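Local atomic coordinates of DNA alpha-glucosyltransferase (Enterobacteria phage T4, PDB entry 1XV5), a protein that belongs to the GT-B class of glycosyltransferases, built from two Rossmann-like domains, and binds uridine-5'-diphosphate in the cleft between them. Residues A[17-22]-A[306-311]; A[179-184]-A[377-382]; A[186-191]-A[277-282]. All blocks are in the same frame, centred on the assembly; numbering follows the deposited sequence.

Contact 1 (A[17-22]-A[306-311]); sequences VTKFSL and LEYTHL. With UDP (uridine-5'-diphosphate), chain C.
K19 lays its CG over the centre of the Y308 ring, a CH-pi contact in which CG stands 3.4 Å from the ring centroid and only 10° off the ring normal. The lysine owes this position to a CG anti to its backbone nitrogen (chi1 178°) followed by a bend at chi2 (58°), which puts the first methylenes on the tyrosine while the amine moves on to a salt bridge with E23. F20 meets the far end of the same ring. Y308 OH lies 3.3 Å from F20 CD1, at the edge of the phenyl ring and near its plane, and 3.2 Å from F20 CA. Y308 OH is hydrogen-bonded to the carbonyl oxygen of P178, so the phenol is held both by packing and by a hydrogen bond.

The backbone beneath Y308 illustrates how a helix start can receive a phosphate. Y308 N donates to UDP O1A at 3.0 Å, and T309 N to UDP O2A at 3.0 Å, consistent with stabilisation of the charge by the helix dipole. E307 occupies the N-cap; E307 N donates to H310 ND1 at 2.8 Å from within the plane of the imidazole, while its carboxylate is held by K210, S295 and Q293. K19 CG lies 3.6 Å from UDP O3', so helices from both GT-B domains line the site. On one side, helix 17-30 leans on strand 3-8 through V17, T18 and S21, with F20 touching strand 78-83; on the other, helix 308-316 sets H310 edge-to-face against F322 of strand 319-323, and L306 rests on helix 368-386.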
# COMPACT_ATOMS: atom_id res chain seq x y z
N VAL A 17 3.09 -3.06 -3.28
CA VAL A 17 4.49 -3.41 -3.48
C VAL A 17 5.02 -2.72 -4.74
O VAL A 17 6.15 -2.22 -4.76
CB VAL A 17 4.67 -4.93 -3.61
CG1 VAL A 17 6.13 -5.27 -3.93
CG2 VAL A 17 4.27 -5.60 -2.30
N THR A 18 4.19 -2.69 -5.78
CA THR A 18 4.58 -2.03 -7.02
C THR A 18 4.71 -0.54 -6.75
O THR A 18 5.68 0.10 -7.16
CB THR A 18 3.53 -2.29 -8.12
OG1 THR A 18 3.64 -3.65 -8.55
CG2 THR A 18 3.75 -1.36 -9.30
N LYS A 19 3.73 0.02 -6.05
CA LYS A 19 3.74 1.44 -5.72
C LYS A 19 5.00 1.79 -4.94
O LYS A 19 5.70 2.76 -5.25
CB LYS A 19 2.50 1.79 -4.89
CG LYS A 19 2.43 3.24 -4.45
CD LYS A 19 2.45 4.19 -5.63
CE LYS A 19 2.20 5.62 -5.17
NZ LYS A 19 2.35 6.60 -6.27
N PHE A 20 5.30 0.99 -3.91
CA PHE A 20 6.49 1.22 -3.10
C PHE A 20 7.73 1.17 -3.97
O PHE A 20 8.59 2.05 -3.89
CB PHE A 20 6.60 0.15 -2.01
CG PHE A 20 7.86 0.23 -1.21
CD1 PHE A 20 7.97 1.12 -0.15
CD2 PHE A 20 8.95 -0.58 -1.52
CE1 PHE A 20 9.15 1.21 0.59
CE2 PHE A 20 10.14 -0.50 -0.78
CZ PHE A 20 10.24 0.39 0.27
N SER A 21 7.83 0.14 -4.81
CA SER A 21 8.99 -0.01 -5.68
C SER A 21 9.20 1.19 -6.60
O SER A 21 10.33 1.60 -6.84
CB SER A 21 8.86 -1.29 -6.51
OG SER A 21 8.88 -2.43 -5.66
N LEU A 22 8.11 1.76 -7.11
CA LEU A 22 8.20 2.91 -8.00
C LEU A 22 8.60 4.17 -7.23
O LEU A 22 9.40 4.97 -7.71
CB LEU A 22 6.88 3.12 -8.74
CG LEU A 22 6.46 1.95 -9.64
CD1 LEU A 22 5.12 2.26 -10.31
CD2 LEU A 22 7.53 1.70 -10.69
N LEU A 306 1.00 3.87 7.40
CA LEU A 306 -0.32 4.10 6.84
C LEU A 306 -0.11 3.42 5.50
O LEU A 306 1.03 3.06 5.16
CB LEU A 306 -0.60 5.59 6.63
CG LEU A 306 -1.18 6.35 7.82
CD1 LEU A 306 -1.30 7.83 7.46
CD2 LEU A 306 -2.55 5.77 8.19
N GLU A 307 -1.18 3.22 4.74
CA GLU A 307 -1.07 2.58 3.44
C GLU A 307 -1.08 3.64 2.35
O GLU A 307 -1.39 4.81 2.61
CB GLU A 307 -2.24 1.62 3.24
CG GLU A 307 -2.25 0.51 4.26
CD GLU A 307 -3.44 -0.41 4.11
OE1 GLU A 307 -4.54 -0.07 4.60
OE2 GLU A 307 -3.27 -1.47 3.47
N TYR A 308 -0.72 3.25 1.13
CA TYR A 308 -0.70 4.21 0.04
C TYR A 308 -2.05 4.86 -0.20
O TYR A 308 -2.11 6.06 -0.46
CB TYR A 308 -0.17 3.56 -1.23
CG TYR A 308 1.34 3.44 -1.20
CD1 TYR A 308 1.97 2.20 -1.10
CD2 TYR A 308 2.14 4.59 -1.18
CE1 TYR A 308 3.36 2.11 -0.98
CE2 TYR A 308 3.52 4.50 -1.06
CZ TYR A 308 4.12 3.27 -0.96
OH TYR A 308 5.49 3.20 -0.81
N THR A 309 -3.14 4.10 -0.12
CA THR A 309 -4.44 4.71 -0.33
C THR A 309 -4.72 5.77 0.73
O THR A 309 -5.44 6.73 0.46
CB THR A 309 -5.58 3.66 -0.35
OG1 THR A 309 -5.45 2.78 0.77
CG2 THR A 309 -5.54 2.86 -1.65
N HIS A 310 -4.16 5.60 1.93
CA HIS A 310 -4.33 6.61 2.99
C HIS A 310 -3.67 7.90 2.51
O HIS A 310 -4.26 8.98 2.50
CB HIS A 310 -3.61 6.19 4.28
CG HIS A 310 -4.34 5.18 5.11
ND1 HIS A 310 -3.77 3.99 5.49
CD2 HIS A 310 -5.56 5.23 5.71
CE1 HIS A 310 -4.59 3.35 6.30
NE2 HIS A 310 -5.68 4.08 6.45
N LEU A 311 -2.40 7.77 2.13
CA LEU A 311 -1.62 8.92 1.69
C LEU A 311 -2.18 9.61 0.46
O LEU A 311 -2.14 10.83 0.36
CB LEU A 311 -0.17 8.48 1.43
CG LEU A 311 0.52 7.72 2.57
CD1 LEU A 311 1.98 7.49 2.19
CD2 LEU A 311 0.43 8.51 3.88
N1 UDP C . -4.16 0.80 -6.72
C2 UDP C . -4.34 1.11 -8.05
N3 UDP C . -5.39 0.46 -8.66
C4 UDP C . -6.25 -0.44 -8.07
C5 UDP C . -6.00 -0.71 -6.69
C6 UDP C . -4.98 -0.09 -6.08
O2 UDP C . -3.64 1.91 -8.65
O4 UDP C . -7.15 -0.95 -8.75
C1' UDP C . -3.04 1.44 -6.03
C2' UDP C . -3.44 2.28 -4.82
O2' UDP C . -3.89 3.56 -5.22
C3' UDP C . -2.12 2.30 -4.06
C4' UDP C . -1.64 0.86 -4.24
O4' UDP C . -2.21 0.42 -5.50
O3' UDP C . -1.21 3.19 -4.70
C5' UDP C . -2.07 -0.10 -3.14
O5' UDP C . -1.24 0.07 -2.00
PA UDP C . -1.82 0.14 -0.51
O1A UDP C . -0.64 0.32 0.36
O2A UDP C . -2.92 1.13 -0.47
O3A UDP C . -2.49 -1.33 -0.24
PB UDP C . -2.10 -2.83 -0.77
O1B UDP C . -2.41 -3.77 0.34
O2B UDP C . -2.74 -3.03 -2.09
O3B UDP C . -0.52 -2.78 -0.97

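Contact 2 (A[179-184]-A[377-382])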
# COMPACT_ATOMS: atom_id res chain seq x y z
N MET A 179 5.71 7.83 0.07
CA MET A 179 5.22 8.32 -1.21
C MET A 179 5.62 9.79 -1.30
O MET A 179 5.70 10.47 -0.28
CB MET A 179 3.69 8.21 -1.27
CG MET A 179 3.10 8.73 -2.56
SD MET A 179 1.32 8.44 -2.63
CE MET A 179 0.70 10.01 -2.01
N ASP A 180 5.90 10.26 -2.51
CA ASP A 180 6.23 11.66 -2.68
C ASP A 180 4.87 12.36 -2.66
O ASP A 180 4.22 12.50 -3.70
CB ASP A 180 6.92 11.92 -4.02
CG ASP A 180 7.43 13.34 -4.15
OD1 ASP A 180 6.86 14.24 -3.49
OD2 ASP A 180 8.39 13.57 -4.92
N ILE A 181 4.45 12.76 -1.47
CA ILE A 181 3.17 13.42 -1.28
C ILE A 181 3.11 14.80 -1.93
O ILE A 181 2.06 15.22 -2.43
CB ILE A 181 2.87 13.51 0.23
CG1 ILE A 181 2.56 12.09 0.75
CG2 ILE A 181 1.72 14.47 0.50
CD1 ILE A 181 2.52 11.96 2.26
N VAL A 182 4.25 15.49 -1.95
CA VAL A 182 4.33 16.81 -2.55
C VAL A 182 4.05 16.70 -4.05
O VAL A 182 3.30 17.50 -4.61
CB VAL A 182 5.74 17.41 -2.35
CG1 VAL A 182 5.83 18.77 -3.03
CG2 VAL A 182 6.05 17.53 -0.87
N LYS A 183 4.67 15.71 -4.70
CA LYS A 183 4.49 15.52 -6.13
C LYS A 183 3.03 15.28 -6.51
O LYS A 183 2.56 15.81 -7.51
CB LYS A 183 5.36 14.35 -6.61
CG LYS A 183 5.34 14.17 -8.12
CD LYS A 183 6.43 13.21 -8.57
CE LYS A 183 7.81 13.71 -8.16
NZ LYS A 183 8.03 15.12 -8.60
N VAL A 184 2.33 14.47 -5.73
CA VAL A 184 0.92 14.20 -6.02
C VAL A 184 0.11 15.48 -5.89
O VAL A 184 -0.73 15.78 -6.73
CB VAL A 184 0.35 13.12 -5.08
CG1 VAL A 184 -1.16 13.03 -5.24
CG2 VAL A 184 0.98 11.77 -5.40
N LYS A 377 -4.69 20.94 6.57
CA LYS A 377 -4.13 20.31 7.76
C LYS A 377 -3.81 18.84 7.50
O LYS A 377 -2.75 18.35 7.88
CB LYS A 377 -5.09 20.42 8.95
CG LYS A 377 -5.11 21.81 9.58
CD LYS A 377 -5.92 21.84 10.88
CE LYS A 377 -7.40 21.64 10.62
NZ LYS A 377 -8.21 21.90 11.86
N ALA A 378 -4.73 18.14 6.83
CA ALA A 378 -4.53 16.72 6.53
C ALA A 378 -3.32 16.52 5.63
O ALA A 378 -2.50 15.63 5.87
CB ALA A 378 -5.76 16.14 5.86
N TYR A 379 -3.21 17.35 4.60
CA TYR A 379 -2.08 17.25 3.69
C TYR A 379 -0.76 17.42 4.44
O TYR A 379 0.16 16.62 4.27
CB TYR A 379 -2.19 18.31 2.59
CG TYR A 379 -0.92 18.45 1.77
CD1 TYR A 379 0.02 19.45 2.07
CD2 TYR A 379 -0.63 17.57 0.73
CE1 TYR A 379 1.21 19.56 1.35
CE2 TYR A 379 0.56 17.67 0.01
CZ TYR A 379 1.47 18.67 0.32
OH TYR A 379 2.65 18.77 -0.38
N GLU A 380 -0.66 18.46 5.26
CA GLU A 380 0.57 18.71 6.01
C GLU A 380 0.87 17.59 7.00
O GLU A 380 2.02 17.18 7.15
CB GLU A 380 0.49 20.04 6.75
CG GLU A 380 1.74 20.35 7.57
CD GLU A 380 2.99 20.50 6.71
OE1 GLU A 380 4.11 20.46 7.27
OE2 GLU A 380 2.86 20.67 5.48
N PHE A 381 -0.16 17.09 7.67
CA PHE A 381 0.02 16.03 8.65
C PHE A 381 0.56 14.75 8.00
O PHE A 381 1.51 14.14 8.49
CB PHE A 381 -1.31 15.71 9.33
CG PHE A 381 -1.21 14.65 10.40
CD1 PHE A 381 -0.60 14.94 11.62
CD2 PHE A 381 -1.72 13.38 10.19
CE1 PHE A 381 -0.51 13.97 12.62
CE2 PHE A 381 -1.64 12.40 11.18
CZ PHE A 381 -1.03 12.69 12.40
N LEU A 382 -0.07 14.34 6.90
CA LEU A 382 0.34 13.14 6.21
C LEU A 382 1.72 13.31 5.59
O LEU A 382 2.50 12.36 5.53
CB LEU A 382 -0.71 12.76 5.16
CG LEU A 382 -2.06 12.40 5.78
CD1 LEU A 382 -3.09 12.15 4.69
CD2 LEU A 382 -1.91 11.16 6.67
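I181 and V182, the first two residues of helix 181-188, receive Y379 and L382 from helix 368-386 in a contact without any hydrogen bond across it. The approach begins at M179, whose backbone pairs with S388 and whose side chain turns toward helices 17-30 and 308-316. D180 then caps the new helix: its OD1 accepts from K183 N at 2.9 Å, with the N-H coming from above the carboxylate plane, 61° out of it.

I181 does most of the work, and its two branches divide the task. With CG2 anti to the backbone nitrogen and CG1 anti to the carbonyl carbon (chi1 -71°), the branches diverge. I181 CG2 packs 3.4 Å from Y379 CE2, the isoleucine and tyrosine side chains running antiparallel alongside each other. The extended CG1 branch carries I181 CD1 to 3.3 Å from the backbone oxygen L382 O, whereas L382 CB is farther from I181 CD1, at 4.4 Å. V182 is met by the phenol end: Y379 OH lies 3.4 Å from V182 CA and 3.7 Å from V182 CG2, the alpha carbon sitting at the ring edge. I181 O lies in the ring plane beside CE2. The same ring has a cation-pi partner in R185, one helical turn further on.

Helix 181-188 follows strand 172-174, an outermost strand of one sheet, and leads to strand 199-203 of the other, so the contact joins the stretch between the two sheets to the long helix 368-386. V184 continues toward A315 of helix 308-316, L382 reaches L306, and F381 stacks on F332.

Contact 3 (A[186-191]-A[277-282]). With UDP (uridine-5'-diphosphate), chain C.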
# COMPACT_ATOMS: atom_id res chain seq x y z
N SER A 186 1.15 18.57 -6.23
CA SER A 186 1.52 19.49 -7.30
C SER A 186 0.95 19.08 -8.65
O SER A 186 1.05 19.82 -9.62
CB SER A 186 3.04 19.60 -7.39
OG SER A 186 3.63 18.40 -7.86
N THR A 187 0.32 17.90 -8.70
CA THR A 187 -0.26 17.40 -9.94
C THR A 187 -1.78 17.27 -9.93
O THR A 187 -2.41 17.41 -10.98
CB THR A 187 0.33 16.00 -10.28
OG1 THR A 187 1.74 16.12 -10.50
CG2 THR A 187 -0.32 15.43 -11.54
N TYR A 188 -2.38 17.03 -8.77
CA TYR A 188 -3.83 16.84 -8.71
C TYR A 188 -4.68 17.77 -7.87
O TYR A 188 -5.90 17.79 -8.04
CB TYR A 188 -4.13 15.40 -8.26
CG TYR A 188 -3.56 14.36 -9.18
CD1 TYR A 188 -2.30 13.80 -8.94
CD2 TYR A 188 -4.24 13.97 -10.32
CE1 TYR A 188 -1.74 12.89 -9.82
CE2 TYR A 188 -3.69 13.05 -11.21
CZ TYR A 188 -2.44 12.51 -10.95
OH TYR A 188 -1.88 11.61 -11.83
N TRP A 189 -4.07 18.53 -6.97
CA TRP A 189 -4.84 19.42 -6.09
C TRP A 189 -5.78 20.33 -6.87
O TRP A 189 -5.38 21.00 -7.83
CB TRP A 189 -3.88 20.25 -5.23
CG TRP A 189 -4.50 20.80 -3.98
CD1 TRP A 189 -5.18 21.97 -3.84
CD2 TRP A 189 -4.44 20.21 -2.67
NE1 TRP A 189 -5.54 22.16 -2.52
CE2 TRP A 189 -5.10 21.09 -1.79
CE3 TRP A 189 -3.89 19.02 -2.16
CZ2 TRP A 189 -5.23 20.82 -0.42
CZ3 TRP A 189 -4.02 18.76 -0.80
CH2 TRP A 189 -4.69 19.66 0.06
N LYS A 190 -7.04 20.37 -6.44
CA LYS A 190 -8.06 21.19 -7.09
C LYS A 190 -8.51 22.33 -6.19
O LYS A 190 -8.38 22.25 -4.97
CB LYS A 190 -9.29 20.34 -7.43
CG LYS A 190 -9.04 19.18 -8.38
CD LYS A 190 -8.77 19.67 -9.79
CE LYS A 190 -8.59 18.50 -10.76
NZ LYS A 190 -7.40 17.67 -10.41
N ASP A 191 -9.04 23.39 -6.80
CA ASP A 191 -9.55 24.50 -6.01
C ASP A 191 -10.84 23.93 -5.41
O ASP A 191 -11.50 23.10 -6.04
CB ASP A 191 -9.87 25.69 -6.91
CG ASP A 191 -10.35 26.90 -6.13
OD1 ASP A 191 -11.57 27.01 -5.86
OD2 ASP A 191 -9.51 27.75 -5.76
N ILE A 277 -6.74 2.90 -12.77
CA ILE A 277 -5.43 3.37 -13.15
C ILE A 277 -5.18 4.43 -12.08
O ILE A 277 -6.00 5.33 -11.89
CB ILE A 277 -5.45 4.04 -14.54
CG1 ILE A 277 -5.88 3.01 -15.59
CG2 ILE A 277 -4.08 4.61 -14.87
CD1 ILE A 277 -5.02 1.76 -15.63
N ASN A 278 -4.07 4.29 -11.36
CA ASN A 278 -3.75 5.20 -10.27
C ASN A 278 -3.94 6.69 -10.58
O ASN A 278 -4.65 7.38 -9.84
CB ASN A 278 -2.32 4.93 -9.79
CG ASN A 278 -2.03 5.58 -8.45
OD1 ASN A 278 -1.41 6.64 -8.38
ND2 ASN A 278 -2.49 4.95 -7.37
N SER A 279 -3.34 7.17 -11.66
CA SER A 279 -3.46 8.58 -12.03
C SER A 279 -4.90 9.02 -12.30
O SER A 279 -5.27 10.16 -12.02
CB SER A 279 -2.59 8.88 -13.26
OG SER A 279 -2.97 8.09 -14.37
N GLU A 280 -5.70 8.12 -12.86
CA GLU A 280 -7.09 8.44 -13.16
C GLU A 280 -7.91 8.53 -11.88
O GLU A 280 -8.79 9.38 -11.74
CB GLU A 280 -7.69 7.40 -14.11
CG GLU A 280 -7.09 7.47 -15.52
CD GLU A 280 -7.57 6.37 -16.44
OE1 GLU A 280 -8.42 5.56 -16.03
OE2 GLU A 280 -7.10 6.33 -17.60
N MET A 281 -7.60 7.65 -10.93
CA MET A 281 -8.30 7.66 -9.65
C MET A 281 -7.96 8.95 -8.90
O MET A 281 -8.84 9.61 -8.35
CB MET A 281 -7.89 6.45 -8.81
CG MET A 281 -8.50 6.40 -7.41
SD MET A 281 -7.69 7.48 -6.20
CE MET A 281 -6.18 6.54 -5.90
N LEU A 282 -6.68 9.32 -8.89
CA LEU A 282 -6.27 10.55 -8.20
C LEU A 282 -7.01 11.76 -8.76
O LEU A 282 -7.38 12.67 -8.02
CB LEU A 282 -4.75 10.75 -8.32
CG LEU A 282 -3.88 9.73 -7.57
CD1 LEU A 282 -2.42 9.99 -7.85
CD2 LEU A 282 -4.15 9.82 -6.06
N1 UDP C . -4.16 0.80 -6.72
C2 UDP C . -4.34 1.11 -8.05
N3 UDP C . -5.39 0.46 -8.66
C4 UDP C . -6.25 -0.44 -8.07
C5 UDP C . -6.00 -0.71 -6.69
C6 UDP C . -4.98 -0.09 -6.08
O2 UDP C . -3.64 1.91 -8.65
O4 UDP C . -7.15 -0.95 -8.75
C1' UDP C . -3.04 1.44 -6.03
C2' UDP C . -3.44 2.28 -4.82
O2' UDP C . -3.89 3.56 -5.22
C3' UDP C . -2.12 2.30 -4.06
C4' UDP C . -1.64 0.86 -4.24
O4' UDP C . -2.21 0.42 -5.50
O3' UDP C . -1.21 3.19 -4.70
C5' UDP C . -2.07 -0.10 -3.14
O5' UDP C . -1.24 0.07 -2.00
PA UDP C . -1.82 0.14 -0.51
O1A UDP C . -0.64 0.32 0.36
O2A UDP C . -2.92 1.13 -0.47
O3A UDP C . -2.49 -1.33 -0.24
PB UDP C . -2.10 -2.83 -0.77
O1B UDP C . -2.41 -3.77 0.34
O2B UDP C . -2.74 -3.03 -2.09
O3B UDP C . -0.52 -2.78 -0.97
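Y188 and L282 bring the two backbones closest, their CA atoms 6.8 Å apart. Y188 is the last residue of helix 181-188, and W189 is the first to leave helical geometry, after which the chain runs on as a loop. The partner segment does the reverse: I277 stands at the N-cap, and helix 278-286 starts with regular bonds such as L282 N to N278 O. The end of one helix therefore faces the first turn of another.

The aromatic ring of Y188 is clamped between two aliphatic groups. L282 CB sits over the centre of one face, 3.6 Å from the centroid in a CH-pi contact only 4° off the normal; T187 CG2 covers the opposite face, displaced toward the rim. L282 CD1 extends the packing to Y188 CE1 at 3.6 Å, the leucine lying roughly perpendicular to the tyrosine. With CG anti to its carbonyl carbon (chi1 -59°), the tyrosine reaches along the helix start until Y188 OH comes within 3.2 Å of S279 CB. At the backbone end of the tyrosine, K190 NZ folds back to Y188 O at 2.8 Å and is also gripped by E283 and S286.

One turn before L282, N278 ND2 faces UDP: it gives a weak bond to UDP O2 at 3.5 Å and lies 2.9 Å from the ribose UDP O2', while E312 also accepts from it. With no hydrogen bond between the segments, the link rests mainly on one face of Y188 against L282, with the phenol oxygen beside S279. Shape and dispersion rather than directional bonds thus hold the helix whose start faces the nucleotide.

Contact 1 alone pairs segments of the two sheet domains; contacts 2 and 3 pack helix 181-188, on the stretch between the sheets, against helices 368-386 and 278-286. Centres lie about 13 Å apart for contacts 1 and 2 and for contacts 2 and 3, and about 15 Å for contacts 1 and 3. Contacts 2 and 3 use the start and end of helix 181-188 and touch where Y379 packs on W189. Contacts 1 and 2 meet through L306 with L382 and through M179, which lies against Y308 and K19. Along the chain, contact 3 is nested within the loops closed by both others, whereas contacts 1 and 2 interleave. Contacts 1 and 3 both reach UDP.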